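Local structure of malonyl-CoA-[acyl-carrier-protein] transacylase (Coxiella burnetii, 3TQE) at residues Ser7-Phe12 with Lys274-Cys279; Ala101-Ala106 with Asp226-Pro231; Ala163-Thr168 with Trp261-Lys266. The protein probably transfers the malonyl group of malonyl-CoA to holo-acyl carrier protein, releasing CoA, the step that supplies malonyl-ACP for fatty acid synthesis. One frame throughout, in Å; residues are numbered along the deposited sequence.

Contact 1: residues Ser7-Phe12 with Lys274-Cys279; sequences SFAFVF and KVFMEC
The two central strands of the four-stranded parallel sheet in the large acyltransferase subdomain, 9-12 and 275-278, pair here, with Ala9 beside Phe276, Phe10 beside Met277 and Val11 beside Glu278. Four backbone bonds form the ladder: Ala9 N gives to Val275 O, Met277 N to Ala9 O at 2.8 Å, Val11 N to Met277 O at a nearly straight 174°, and Cys279 N to Val11 O. At the N-terminal end of the pair one water links the two segments, donating to Ser7 O and accepting from Lys274 N.

On one face, CB of Ala9 and CG1 of Val11 both reach CD1 of Phe276, each at 3.9 Å, the valine methyl at the ring's edge; helix 261-270 packs over this side. Glu278 also points there, and its carboxylate takes the backbone N-H groups of Leu285 and Ala286. The other face is mainly aromatic and sulfur, set against helix 63-83. Trp81 meets the Phe10 ring edge-to-face, and CE1 of Phe10 lies 3.5 Å from CB of Met277, a selenomethionine modelled in two conformers. In one, its SE makes a Met-aromatic contact 3.7 Å from CD1 of Phe8.

Cys279 wedges between two rings. Its SG, anti to the backbone N (chi1 -165°), makes an oblique sulfur-aromatic contact with Phe10, 3.7 Å from CE2, while its CB sits off-centre, CH-pi, 4.0 Å from the Phe12 ring centroid.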
loop_
_atom_site.group_PDB
_atom_site.type_symbol
_atom_site.label_atom_id
_atom_site.label_comp_id
_atom_site.label_asym_id
_atom_site.label_seq_id
_atom_site.Cartn_x
_atom_site.Cartn_y
_atom_site.Cartn_z
ATOM N N SER A 7 -4.122 -4.594 21.824
ATOM C CA SER A 7 -3.681 -3.523 20.958
ATOM C C SER A 7 -3.587 -4.063 19.543
ATOM O O SER A 7 -3.286 -5.234 19.345
ATOM C CB SER A 7 -2.349 -2.977 21.455
ATOM O OG SER A 7 -2.460 -2.628 22.836
ATOM N N PHE A 8 -3.862 -3.196 18.575
ATOM C CA PHE A 8 -3.858 -3.643 17.194
ATOM C C PHE A 8 -3.533 -2.522 16.265
ATOM O O PHE A 8 -3.687 -1.347 16.600
ATOM C CB PHE A 8 -5.201 -4.296 16.818
ATOM C CG PHE A 8 -6.375 -3.350 16.806
ATOM C CD1 PHE A 8 -6.904 -2.899 15.618
ATOM C CD2 PHE A 8 -6.943 -2.883 17.986
ATOM C CE1 PHE A 8 -7.998 -2.020 15.593
ATOM C CE2 PHE A 8 -8.041 -2.012 17.973
ATOM C CZ PHE A 8 -8.559 -1.568 16.775
ATOM N N ALA A 9 -3.098 -2.933 15.083
ATOM C CA ALA A 9 -2.761 -2.027 14.025
ATOM C C ALA A 9 -3.632 -2.337 12.828
ATOM O O ALA A 9 -4.004 -3.486 12.620
ATOM C CB ALA A 9 -1.307 -2.236 13.648
ATOM N N PHE A 10 -3.980 -1.304 12.078
ATOM C CA PHE A 10 -4.545 -1.490 10.766
ATOM C C PHE A 10 -3.471 -1.312 9.725
ATOM O O PHE A 10 -2.693 -0.365 9.764
ATOM C CB PHE A 10 -5.637 -0.451 10.486
ATOM C CG PHE A 10 -6.999 -0.892 10.838
ATOM C CD1 PHE A 10 -7.244 -1.748 11.886
ATOM C CD2 PHE A 10 -8.033 -0.475 10.085
ATOM C CE1 PHE A 10 -8.519 -2.158 12.159
ATOM C CE2 PHE A 10 -9.326 -0.887 10.387
ATOM C CZ PHE A 10 -9.547 -1.710 11.425
ATOM N N VAL A 11 -3.431 -2.242 8.793
ATOM C CA VAL A 11 -2.547 -2.173 7.663
ATOM C C VAL A 11 -3.341 -2.147 6.382
ATOM O O VAL A 11 -4.275 -2.917 6.196
ATOM C CB VAL A 11 -1.466 -3.286 7.659
ATOM C CG1 VAL A 11 -0.550 -3.086 8.869
ATOM C CG2 VAL A 11 -2.044 -4.713 7.636
ATOM N N PHE A 12 -2.997 -1.210 5.512
ATOM C CA PHE A 12 -3.783 -0.924 4.334
ATOM C C PHE A 12 -3.042 -1.345 3.094
ATOM O O PHE A 12 -1.948 -0.856 2.833
ATOM C CB PHE A 12 -4.066 0.572 4.249
ATOM C CG PHE A 12 -4.923 1.084 5.360
ATOM C CD1 PHE A 12 -6.286 1.178 5.219
ATOM C CD2 PHE A 12 -4.367 1.432 6.564
ATOM C CE1 PHE A 12 -7.079 1.673 6.228
ATOM C CE2 PHE A 12 -5.155 1.915 7.568
ATOM C CZ PHE A 12 -6.505 2.059 7.389
ATOM N N LYS A 274 0.847 -6.988 18.179
ATOM C CA LYS A 274 1.067 -8.184 17.391
ATOM C C LYS A 274 -0.189 -8.651 16.693
ATOM O O LYS A 274 -0.185 -9.713 16.126
ATOM C CB LYS A 274 1.678 -9.306 18.234
ATOM C CG LYS A 274 2.999 -8.853 18.796
ATOM C CD LYS A 274 3.931 -9.950 19.247
ATOM C CE LYS A 274 5.304 -9.357 19.532
ATOM N NZ LYS A 274 5.223 -7.936 20.038
ATOM N N VAL A 275 -1.238 -7.835 16.712
ATOM C CA VAL A 275 -2.481 -8.134 16.022
ATOM C C VAL A 275 -2.664 -7.055 14.978
ATOM O O VAL A 275 -2.576 -5.872 15.266
ATOM C CB VAL A 275 -3.678 -8.113 16.958
ATOM C CG1 VAL A 275 -4.955 -8.298 16.200
ATOM C CG2 VAL A 275 -3.503 -9.197 18.005
ATOM N N PHE A 276 -2.808 -7.498 13.748
ATOM C CA PHE A 276 -2.915 -6.616 12.594
ATOM C C PHE A 276 -4.228 -6.925 11.896
ATOM O O PHE A 276 -4.600 -8.086 11.745
ATOM C CB PHE A 276 -1.773 -6.904 11.615
ATOM C CG PHE A 276 -0.411 -6.617 12.183
ATOM C CD1 PHE A 276 0.217 -5.407 11.953
ATOM C CD2 PHE A 276 0.219 -7.539 12.993
ATOM C CE1 PHE A 276 1.454 -5.145 12.490
ATOM C CE2 PHE A 276 1.476 -7.256 13.543
ATOM C CZ PHE A 276 2.068 -6.069 13.300
HETATM N N MSE A 277 -4.910 -5.892 11.434
HETATM C CA MSE A 277 -6.115 -6.062 10.633
HETATM C C MSE A 277 -5.786 -5.530 9.272
HETATM O O MSE A 277 -5.275 -4.413 9.158
HETATM C CB MSE A 277 -7.274 -5.244 11.178
HETATM C CG MSE A 277 -8.068 -5.928 12.193
HETATM SE SE MSE A 277 -7.019 -6.097 13.747
HETATM C CE MSE A 277 -8.419 -6.791 14.902
ATOM N N GLU A 278 -6.054 -6.329 8.255
ATOM C CA GLU A 278 -5.787 -5.932 6.896
ATOM C C GLU A 278 -7.019 -5.221 6.365
ATOM O O GLU A 278 -8.082 -5.820 6.160
ATOM C CB GLU A 278 -5.385 -7.132 6.046
ATOM C CG GLU A 278 -5.006 -6.777 4.615
ATOM C CD GLU A 278 -3.989 -7.710 3.954
ATOM O OE1 GLU A 278 -3.731 -8.836 4.448
ATOM O OE2 GLU A 278 -3.422 -7.281 2.917
ATOM N N CYS A 279 -6.904 -3.913 6.252
ATOM C CA CYS A 279 -8.030 -3.066 5.928
ATOM C C CYS A 279 -8.055 -2.806 4.443
ATOM O O CYS A 279 -7.731 -1.740 3.966
ATOM C CB CYS A 279 -7.971 -1.786 6.733
ATOM S SG CYS A 279 -9.504 -0.866 6.732
HETATM O O HOH W 1 -1.307 -6.859 20.226
#

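Contact 2: residues Ala101-Ala106 with Asp226-Pro231; sequences AALVCA and DSPKVP
Ala106 O accepts the backbone N-H of Lys229 at 2.7 Å, a nearly straight bond (171° at the hydrogen) with the donor in the carbonyl plane. The same oxygen is flanked by the aliphatic start of the lysine side chain, whose CB lies 3.4 Å from Ala106 O, while the amine end leads off from the helical segment. Ala106 N gives the helical bond to Ala102 O at 2.8 Å.

The alanine methyl fills the bend of the 226-231 loop: CB of Ala106 touches CB of Pro228 at 3.8 Å and the backbone oxygen of Val230 at 3.6 Å. The helix involved, 97-105, is the one that follows the predicted nucleophile Ser96, consistent with a nucleophile elbow of the GxSxG type, and the loop closes over its C-terminal end. Backbone hydrogen bonds between Asp226 and Ala108 and between Pro231 and Met92 extend the attachment, the latter reaching edge strand 91-94.

About a turn back toward the helix start, Leu103 runs alongside the Pro228 ring with the same heading. With CG anti to the carbonyl carbon (chi1 -71°), Leu103 brings CD2 to 4.1 Å from CG of Pro228. Val230 N is buried here with no hydrogen-bond partner in the model.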
loop_
_atom_site.group_PDB
_atom_site.type_symbol
_atom_site.label_atom_id
_atom_site.label_comp_id
_atom_site.label_asym_id
_atom_site.label_seq_id
_atom_site.Cartn_x
_atom_site.Cartn_y
_atom_site.Cartn_z
ATOM N N ALA A 101 -4.713 5.628 2.128
ATOM C CA ALA A 101 -5.867 5.139 2.829
ATOM C C ALA A 101 -5.710 5.334 4.316
ATOM O O ALA A 101 -6.645 5.750 4.981
ATOM C CB ALA A 101 -6.113 3.663 2.509
ATOM N N ALA A 102 -4.526 5.060 4.840
ATOM C CA ALA A 102 -4.269 5.238 6.277
ATOM C C ALA A 102 -4.501 6.697 6.651
ATOM O O ALA A 102 -5.124 7.011 7.655
ATOM C CB ALA A 102 -2.876 4.804 6.608
ATOM N N LEU A 103 -4.025 7.615 5.822
ATOM C CA LEU A 103 -4.198 9.010 6.116
ATOM C C LEU A 103 -5.627 9.494 6.033
ATOM O O LEU A 103 -6.043 10.341 6.813
ATOM C CB LEU A 103 -3.313 9.864 5.222
ATOM C CG LEU A 103 -1.829 9.786 5.536
ATOM C CD1 LEU A 103 -1.048 10.383 4.390
ATOM C CD2 LEU A 103 -1.511 10.471 6.885
ATOM N N VAL A 104 -6.400 8.932 5.127
ATOM C CA VAL A 104 -7.821 9.219 5.098
ATOM C C VAL A 104 -8.504 8.702 6.354
ATOM O O VAL A 104 -9.268 9.408 7.028
ATOM C CB VAL A 104 -8.505 8.646 3.834
ATOM C CG1 VAL A 104 -10.030 8.739 3.984
ATOM C CG2 VAL A 104 -8.043 9.380 2.614
ATOM N N CYS A 105 -8.199 7.474 6.730
ATOM C CA CYS A 105 -8.861 6.865 7.868
ATOM C C CYS A 105 -8.414 7.454 9.200
ATOM O O CYS A 105 -9.187 7.491 10.144
ATOM C CB CYS A 105 -8.659 5.374 7.812
ATOM S SG CYS A 105 -9.457 4.642 6.365
ATOM N N ALA A 106 -7.205 8.014 9.234
ATOM C CA ALA A 106 -6.691 8.713 10.420
ATOM C C ALA A 106 -7.226 10.142 10.519
ATOM O O ALA A 106 -6.925 10.858 11.471
ATOM C CB ALA A 106 -5.149 8.774 10.365
ATOM N N ASP A 226 -4.868 17.666 7.678
ATOM C CA ASP A 226 -5.029 17.810 9.109
ATOM C C ASP A 226 -4.096 16.864 9.844
ATOM O O ASP A 226 -3.557 15.924 9.256
ATOM C CB ASP A 226 -6.464 17.528 9.491
ATOM C CG ASP A 226 -7.420 18.622 9.057
ATOM O OD1 ASP A 226 -6.970 19.740 8.749
ATOM O OD2 ASP A 226 -8.645 18.358 9.058
ATOM N N SER A 227 -3.891 17.077 11.138
ATOM C CA SER A 227 -3.016 16.177 11.864
ATOM C C SER A 227 -3.759 14.847 12.000
ATOM O O SER A 227 -4.936 14.850 12.336
ATOM C CB SER A 227 -2.602 16.713 13.240
ATOM O OG SER A 227 -1.593 17.688 13.108
ATOM N N PRO A 228 -3.074 13.731 11.742
ATOM C CA PRO A 228 -3.726 12.453 11.908
ATOM C C PRO A 228 -4.156 12.254 13.347
ATOM O O PRO A 228 -3.435 12.621 14.270
ATOM C CB PRO A 228 -2.629 11.437 11.508
ATOM C CG PRO A 228 -1.708 12.204 10.635
ATOM C CD PRO A 228 -1.696 13.558 11.257
ATOM N N LYS A 229 -5.301 11.620 13.530
ATOM C CA LYS A 229 -5.845 11.340 14.850
ATOM C C LYS A 229 -5.455 9.961 15.385
ATOM O O LYS A 229 -5.705 9.630 16.545
ATOM C CB LYS A 229 -7.359 11.475 14.774
ATOM C CG LYS A 229 -7.798 12.885 14.465
ATOM C CD LYS A 229 -9.281 13.048 14.670
ATOM C CE LYS A 229 -9.738 14.453 14.312
ATOM N NZ LYS A 229 -8.820 15.527 14.809
ATOM N N VAL A 230 -4.858 9.147 14.532
ATOM C CA VAL A 230 -4.255 7.880 14.876
ATOM C C VAL A 230 -2.897 7.949 14.185
ATOM O O VAL A 230 -2.810 8.452 13.061
ATOM C CB VAL A 230 -5.054 6.694 14.272
ATOM C CG1 VAL A 230 -4.320 5.371 14.448
ATOM C CG2 VAL A 230 -6.486 6.634 14.858
ATOM N N PRO A 231 -1.842 7.497 14.851
ATOM C CA PRO A 231 -0.536 7.566 14.236
ATOM C C PRO A 231 -0.466 6.722 12.984
ATOM O O PRO A 231 -0.921 5.592 12.990
ATOM C CB PRO A 231 0.407 7.008 15.288
ATOM C CG PRO A 231 -0.360 6.849 16.481
ATOM C CD PRO A 231 -1.797 6.985 16.227
#

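Contact 3: residues Ala163-Thr168 with Trp261-Lys266; sequences ANLNST and WVETIK
Leu165 O takes the N-H of Val262 at 2.9 Å, bent to 149° at the hydrogen, the donor tilted 22° from the carbonyl plane. CG1 of Val262, less certain because a second conformer was modelled, lies 3.6 Å from Leu165 O and packs on the leucine CB. Asn166 O faces the edge of the Trp261 indole in the ring plane, 3.5 Å from CD1. Trp261 reaches it with CG anti to the backbone N (chi1 -168°), and Ile265 CD1 covers one face from 3.5 Å above the ring plane, near its rim.

These contacts set the first turn of helix 261-270 against strand 160-167 of the small, ferredoxin-like subdomain, where Asn166 and Ser167 together oppose Gln170 of strand 170-174, a classic beta bulge. Arg260 braces the helix start with a salt bridge to Glu263 and a backbone O that takes a hydrogen bond from Thr264 OG1. Farther out, His95, the neighbour of the predicted nucleophile Ser96, bonds through NE2 to Asn166 OD1 and meets the Trp261 ring.

Asn166 O is buried with no hydrogen-bond partner in the model; the slightly positive C-H edge of the indole probably compensates weakly, while OD1 probably helps fix the His95 imidazole.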
loop_
_atom_site.group_PDB
_atom_site.type_symbol
_atom_site.label_atom_id
_atom_site.label_comp_id
_atom_site.label_asym_id
_atom_site.label_seq_id
_atom_site.Cartn_x
_atom_site.Cartn_y
_atom_site.Cartn_z
ATOM N N ALA A 163 13.165 -1.430 -3.810
ATOM C CA ALA A 163 11.976 -0.607 -3.967
ATOM C C ALA A 163 10.955 -0.932 -2.899
ATOM O O ALA A 163 10.337 -0.029 -2.342
ATOM C CB ALA A 163 11.380 -0.802 -5.317
ATOM N N ASN A 164 10.713 -2.211 -2.637
ATOM C CA ASN A 164 9.820 -2.577 -1.541
ATOM C C ASN A 164 10.554 -3.554 -0.659
ATOM O O ASN A 164 10.943 -4.632 -1.126
ATOM C CB ASN A 164 8.556 -3.301 -1.989
ATOM C CG ASN A 164 7.612 -2.491 -2.826
ATOM O OD1 ASN A 164 7.658 -1.277 -2.894
ATOM N ND2 ASN A 164 6.666 -3.213 -3.441
ATOM N N LEU A 165 10.760 -3.188 0.595
ATOM C CA LEU A 165 11.395 -4.080 1.551
ATOM C C LEU A 165 10.265 -4.792 2.279
ATOM O O LEU A 165 9.741 -4.288 3.293
ATOM C CB LEU A 165 12.286 -3.264 2.470
ATOM C CG LEU A 165 13.286 -2.335 1.775
ATOM C CD1 LEU A 165 14.109 -1.538 2.742
ATOM C CD2 LEU A 165 14.202 -3.140 0.853
ATOM N N ASN A 166 9.820 -5.911 1.729
ATOM C CA ASN A 166 8.515 -6.467 2.069
ATOM C C ASN A 166 8.516 -7.439 3.204
ATOM O O ASN A 166 7.628 -7.408 4.063
ATOM C CB ASN A 166 7.846 -7.092 0.858
ATOM C CG ASN A 166 7.230 -6.078 -0.017
ATOM O OD1 ASN A 166 7.037 -4.932 0.399
ATOM N ND2 ASN A 166 6.909 -6.458 -1.232
ATOM N N SER A 167 9.494 -8.307 3.224
ATOM C CA SER A 167 9.643 -9.214 4.329
ATOM C C SER A 167 11.109 -9.505 4.434
ATOM O O SER A 167 11.922 -9.052 3.641
ATOM C CB SER A 167 8.828 -10.475 4.107
ATOM O OG SER A 167 9.616 -11.444 3.443
ATOM N N THR A 168 11.487 -10.298 5.416
ATOM C CA THR A 168 12.887 -10.338 5.735
ATOM C C THR A 168 13.742 -10.876 4.525
ATOM O O THR A 168 14.818 -10.354 4.183
ATOM C CB THR A 168 13.019 -11.070 7.090
ATOM O OG1 THR A 168 11.691 -11.323 7.624
ATOM C CG2 THR A 168 13.762 -10.159 8.080
ATOM N N TRP A 261 8.672 -1.651 4.570
ATOM C CA TRP A 261 7.593 -2.373 5.211
ATOM C C TRP A 261 8.081 -3.257 6.354
ATOM O O TRP A 261 7.486 -3.273 7.433
ATOM C CB TRP A 261 6.805 -3.174 4.197
ATOM C CG TRP A 261 5.544 -3.702 4.722
ATOM C CD1 TRP A 261 5.238 -4.987 4.984
ATOM C CD2 TRP A 261 4.402 -2.930 5.097
ATOM N NE1 TRP A 261 3.962 -5.078 5.478
ATOM C CE2 TRP A 261 3.439 -3.818 5.578
ATOM C CE3 TRP A 261 4.108 -1.571 5.079
ATOM C CZ2 TRP A 261 2.189 -3.391 6.012
ATOM C CZ3 TRP A 261 2.876 -1.155 5.535
ATOM C CH2 TRP A 261 1.938 -2.058 5.978
ATOM N N VAL A 262 9.159 -3.978 6.153
ATOM C CA VAL A 262 9.599 -4.847 7.220
ATOM C C VAL A 262 9.968 -4.003 8.457
ATOM O O VAL A 262 9.592 -4.378 9.564
ATOM C CB VAL A 262 10.691 -5.826 6.777
ATOM C CG1 VAL A 262 11.811 -5.084 6.103
ATOM C CG2 VAL A 262 11.148 -6.694 7.957
ATOM N N GLU A 263 10.611 -2.858 8.284
ATOM C CA GLU A 263 10.931 -2.023 9.430
ATOM C C GLU A 263 9.668 -1.477 10.080
ATOM O O GLU A 263 9.614 -1.300 11.290
ATOM C CB GLU A 263 11.836 -0.868 9.026
ATOM C CG GLU A 263 13.235 -1.275 8.780
ATOM C CD GLU A 263 14.008 -0.209 8.050
ATOM O OE1 GLU A 263 13.806 -0.072 6.815
ATOM O OE2 GLU A 263 14.808 0.487 8.710
ATOM N N THR A 264 8.665 -1.176 9.278
ATOM C CA THR A 264 7.379 -0.703 9.810
ATOM C C THR A 264 6.747 -1.765 10.695
ATOM O O THR A 264 6.306 -1.465 11.811
ATOM C CB THR A 264 6.428 -0.330 8.684
ATOM O OG1 THR A 264 6.996 0.770 7.976
ATOM C CG2 THR A 264 5.066 0.040 9.217
ATOM N N ILE A 265 6.707 -2.995 10.221
ATOM C CA ILE A 265 6.095 -4.066 10.992
ATOM C C ILE A 265 6.918 -4.320 12.246
ATOM O O ILE A 265 6.357 -4.509 13.322
ATOM C CB ILE A 265 5.928 -5.327 10.157
ATOM C CG1 ILE A 265 4.990 -5.068 8.976
ATOM C CG2 ILE A 265 5.475 -6.495 10.996
ATOM C CD1 ILE A 265 3.629 -4.511 9.317
ATOM N N LYS A 266 8.231 -4.292 12.120
ATOM C CA LYS A 266 9.077 -4.491 13.287
ATOM C C LYS A 266 8.868 -3.376 14.321
ATOM O O LYS A 266 8.829 -3.644 15.526
ATOM C CB LYS A 266 10.529 -4.576 12.865
ATOM C CG LYS A 266 10.813 -5.924 12.208
ATOM C CD LYS A 266 12.229 -6.064 11.780
ATOM C CE LYS A 266 12.487 -7.481 11.294
ATOM N NZ LYS A 266 13.940 -7.746 11.221
#

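From the N terminus the chain first lays down strand 9-12, whose partner 275-278 comes only near the end, so contact 1 closes a loop that encloses the other two. Within it, helix 97-105 leads to contact 2, then strand 160-167 to contact 3; loop 226-231 returns to helix 97-105, and helix 261-270 to strand 160-167, so contacts 2 and 3 cross along the chain without touching. Contact 1 bridges them in space: Phe12 packs on Ala101, Ala102 and Cys105, while Val11 meets Trp261 and Phe276 meets Ile265. Helix 97-105 thus packs on one face of the parallel sheet and helix 261-270 on the other, the latter joining it to the mixed sheet.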